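Hypothetical conserved protein (Geobacillus kaustophilus, PDB 2YXY) is of unknown function, a DUF1811-family protein that joins a pair of helices to a small antiparallel beta-sheet domain. Local coordinates at residues Y55-A60 with L102-L107. Residues are numbered along the deposited sequence; the frame is centred on the assembly and turned at random.
Sequences YMLNPA and LPISLL
Ser105, touched from across the contact by Leu57, gives its OG to a hydrogen bond with the backbone O of Ala50 in helix 39-54. Its chi1 of 53° sets OG between the backbone N and the carbonyl carbon, while CB stays beside CD1 of Leu57. That methyl bears chiefly on the backbone: Leu57 CD1 lies 3.5 Å from Ser105 CA and 3.9 Å from Ser105 N. The 3-10 turn that carries Ser105, which follows strand 100-103, is closed by Leu106 N to Pro103 O at 2.9 Å and by a longer bond from Leu107 N to Ile104 O.

Ile104 reaches the other way, into the chain that leaves helix 39-54. The CG1 branch is extended, with CD1 anti to CA (chi2 177°), and its terminal methyl makes the close side-chain contacts. CD1 of Ile104 sits 3.8 Å from Leu57 CB, then meets Pro59 at N, a tertiary amide without N-H (3.7 Å), and at CG (3.9 Å). The isoleucine chain runs at a slant to the Pro59 ring. Ile104 also packs on Ala54, the last residue of that helix, and its backbone is hydrogen-bonded to Val86.

Methyl packing thus joins the linker to the turn after strand 100-103 of a small sheet, consistent with an SH3-like fold; the serine bond is a directional link to the helix, and apolar contact alone holds the linker here.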
ATOM      1  N   TYR A  55       7.690   1.911  -0.071  1.00 21.92           N
ATOM      2  CA  TYR A  55       9.048   2.345  -0.321  1.00 22.21           C
ATOM      3  C   TYR A  55      10.060   1.757   0.664  1.00 25.62           C
ATOM      4  O   TYR A  55      11.239   2.068   0.574  1.00 27.70           O
ATOM      5  CB  TYR A  55       9.127   3.877  -0.307  1.00 17.87           C
ATOM      6  CG  TYR A  55       8.654   4.454  -1.611  1.00 21.21           C
ATOM      7  CD1 TYR A  55       7.365   4.995  -1.742  1.00 16.46           C
ATOM      8  CD2 TYR A  55       9.465   4.392  -2.742  1.00 19.60           C
ATOM      9  CE1 TYR A  55       6.898   5.456  -2.980  1.00 19.99           C
ATOM     10  CE2 TYR A  55       9.006   4.846  -3.982  1.00 26.34           C
ATOM     11  CZ  TYR A  55       7.720   5.374  -4.086  1.00 17.53           C
ATOM     12  OH  TYR A  55       7.264   5.791  -5.304  1.00 27.89           O
ATOM     13  N   MET A  56       9.601   0.941   1.617  1.00 21.35           N
ATOM     14  CA  MET A  56      10.507   0.276   2.565  1.00 28.24           C
ATOM     15  C   MET A  56      10.524  -1.224   2.240  1.00 33.09           C
ATOM     16  O   MET A  56      11.112  -2.015   2.968  1.00 32.62           O
ATOM     17  CB  MET A  56      10.062   0.462   4.024  1.00 33.55           C
ATOM     18  CG  MET A  56      10.015   1.918   4.486  1.00 31.82           C
ATOM     19  SD  MET A  56       9.936   2.143   6.270  1.00 29.93           S
ATOM     20  CE  MET A  56       8.509   1.236   6.685  1.00 35.34           C
ATOM     21  N   LEU A  57       9.873  -1.607   1.146  1.00 30.89           N
ATOM     22  CA  LEU A  57       9.848  -3.012   0.736  1.00 37.17           C
ATOM     23  C   LEU A  57      10.647  -3.234  -0.544  1.00 37.18           C
ATOM     24  O   LEU A  57      11.054  -2.284  -1.217  1.00 37.86           O
ATOM     25  CB  LEU A  57       8.411  -3.503   0.527  1.00 29.24           C
ATOM     26  CG  LEU A  57       7.512  -3.484   1.769  1.00 38.29           C
ATOM     27  CD1 LEU A  57       6.138  -4.011   1.381  1.00 32.28           C
ATOM     28  CD2 LEU A  57       8.113  -4.345   2.890  1.00 28.06           C
ATOM     29  N   ASN A  58      10.840  -4.503  -0.893  1.00 38.70           N
ATOM     30  CA  ASN A  58      11.618  -4.853  -2.076  1.00 38.03           C
ATOM     31  C   ASN A  58      10.702  -5.388  -3.165  1.00 34.55           C
ATOM     32  O   ASN A  58      10.092  -6.454  -3.025  1.00 33.52           O
ATOM     33  CB  ASN A  58      12.683  -5.889  -1.685  1.00 45.10           C
ATOM     34  CG  ASN A  58      13.804  -6.005  -2.704  1.00 51.22           C
ATOM     35  OD1 ASN A  58      14.793  -6.706  -2.464  1.00 62.80           O
ATOM     36  ND2 ASN A  58      13.664  -5.325  -3.840  1.00 47.77           N
ATOM     37  N   PRO A  59      10.584  -4.640  -4.269  1.00 29.67           N
ATOM     38  CA  PRO A  59       9.745  -4.995  -5.409  1.00 30.41           C
ATOM     39  C   PRO A  59      10.121  -6.369  -5.972  1.00 41.72           C
ATOM     40  O   PRO A  59       9.282  -7.062  -6.548  1.00 39.81           O
ATOM     41  CB  PRO A  59      10.018  -3.871  -6.393  1.00 35.04           C
ATOM     42  CG  PRO A  59      10.346  -2.706  -5.502  1.00 31.59           C
ATOM     43  CD  PRO A  59      11.241  -3.343  -4.486  1.00 35.68           C
ATOM     44  N   ALA A  60      11.382  -6.758  -5.789  1.00 44.26           N
ATOM     45  CA  ALA A  60      11.879  -8.043  -6.285  1.00 48.53           C
ATOM     46  C   ALA A  60      11.204  -9.238  -5.619  1.00 49.15           C
ATOM     47  O   ALA A  60      11.118 -10.302  -6.222  1.00 52.58           O
ATOM     48  CB  ALA A  60      13.400  -8.134  -6.095  1.00 45.49           C
ATOM     49  N   LEU A 102      -1.656  -1.668  -7.442  1.00 31.00           N
ATOM     50  CA  LEU A 102      -1.675  -1.779  -5.994  1.00 33.39           C
ATOM     51  C   LEU A 102      -0.271  -1.640  -5.435  1.00 28.48           C
ATOM     52  O   LEU A 102       0.664  -2.218  -5.983  1.00 30.60           O
ATOM     53  CB  LEU A 102      -2.248  -3.144  -5.608  1.00 37.62           C
ATOM     54  CG  LEU A 102      -3.271  -3.266  -4.476  1.00 46.56           C
ATOM     55  CD1 LEU A 102      -4.449  -2.323  -4.724  1.00 41.10           C
ATOM     56  CD2 LEU A 102      -3.756  -4.711  -4.397  1.00 44.70           C
ATOM     57  N   PRO A 103      -0.101  -0.860  -4.346  1.00 26.92           N
ATOM     58  CA  PRO A 103       1.240  -0.698  -3.753  1.00 24.62           C
ATOM     59  C   PRO A 103       1.654  -2.079  -3.255  1.00 25.41           C
ATOM     60  O   PRO A 103       0.800  -2.825  -2.729  1.00 26.15           O
ATOM     61  CB  PRO A 103       1.015   0.279  -2.579  1.00 26.60           C
ATOM     62  CG  PRO A 103      -0.286   0.981  -2.900  1.00 29.10           C
ATOM     63  CD  PRO A 103      -1.125  -0.121  -3.575  1.00 27.30           C
ATOM     64  N   ILE A 104       2.935  -2.423  -3.396  1.00 19.44           N
ATOM     65  CA  ILE A 104       3.398  -3.746  -2.968  1.00 23.40           C
ATOM     66  C   ILE A 104       3.207  -3.989  -1.468  1.00 26.65           C
ATOM     67  O   ILE A 104       3.177  -5.140  -1.005  1.00 26.27           O
ATOM     68  CB  ILE A 104       4.894  -3.997  -3.376  1.00 25.61           C
ATOM     69  CG1 ILE A 104       5.832  -2.912  -2.807  1.00 19.79           C
ATOM     70  CG2 ILE A 104       4.998  -3.995  -4.895  1.00 29.09           C
ATOM     71  CD1 ILE A 104       7.327  -3.176  -3.146  1.00 22.70           C
ATOM     72  N   SER A 105       3.041  -2.910  -0.709  1.00 23.93           N
ATOM     73  CA  SER A 105       2.822  -3.040   0.729  1.00 23.81           C
ATOM     74  C   SER A 105       1.449  -3.679   1.033  1.00 27.18           C
ATOM     75  O   SER A 105       1.182  -4.070   2.170  1.00 27.83           O
ATOM     76  CB  SER A 105       2.906  -1.657   1.388  1.00 21.65           C
ATOM     77  OG  SER A 105       2.032  -0.750   0.728  1.00 21.72           O
ATOM     78  N   LEU A 106       0.572  -3.768   0.031  1.00 23.50           N
ATOM     79  CA  LEU A 106      -0.741  -4.376   0.249  1.00 28.91           C
ATOM     80  C   LEU A 106      -0.814  -5.871  -0.173  1.00 35.77           C
ATOM     81  O   LEU A 106      -1.898  -6.440  -0.213  1.00 35.74           O
ATOM     82  CB  LEU A 106      -1.836  -3.548  -0.468  1.00 24.76           C
ATOM     83  CG  LEU A 106      -1.995  -2.086   0.046  1.00 32.10           C
ATOM     84  CD1 LEU A 106      -3.208  -1.433  -0.585  1.00 30.89           C
ATOM     85  CD2 LEU A 106      -2.165  -2.066   1.575  1.00 22.79           C
ATOM     86  N   LEU A 107       0.336  -6.485  -0.471  1.00 30.48           N
ATOM     87  CA  LEU A 107       0.414  -7.895  -0.873  1.00 35.93           C
ATOM     88  C   LEU A 107       1.152  -8.685   0.209  1.00 34.85           C
ATOM     89  O   LEU A 107       2.304  -8.389   0.516  1.00 35.33           O
ATOM     90  CB  LEU A 107       1.169  -8.037  -2.198  1.00 31.59           C
ATOM     91  CG  LEU A 107       0.656  -7.217  -3.386  1.00 33.73           C
ATOM     92  CD1 LEU A 107       1.585  -7.432  -4.574  1.00 32.90           C
ATOM     93  CD2 LEU A 107      -0.780  -7.608  -3.731  1.00 34.61           C
TER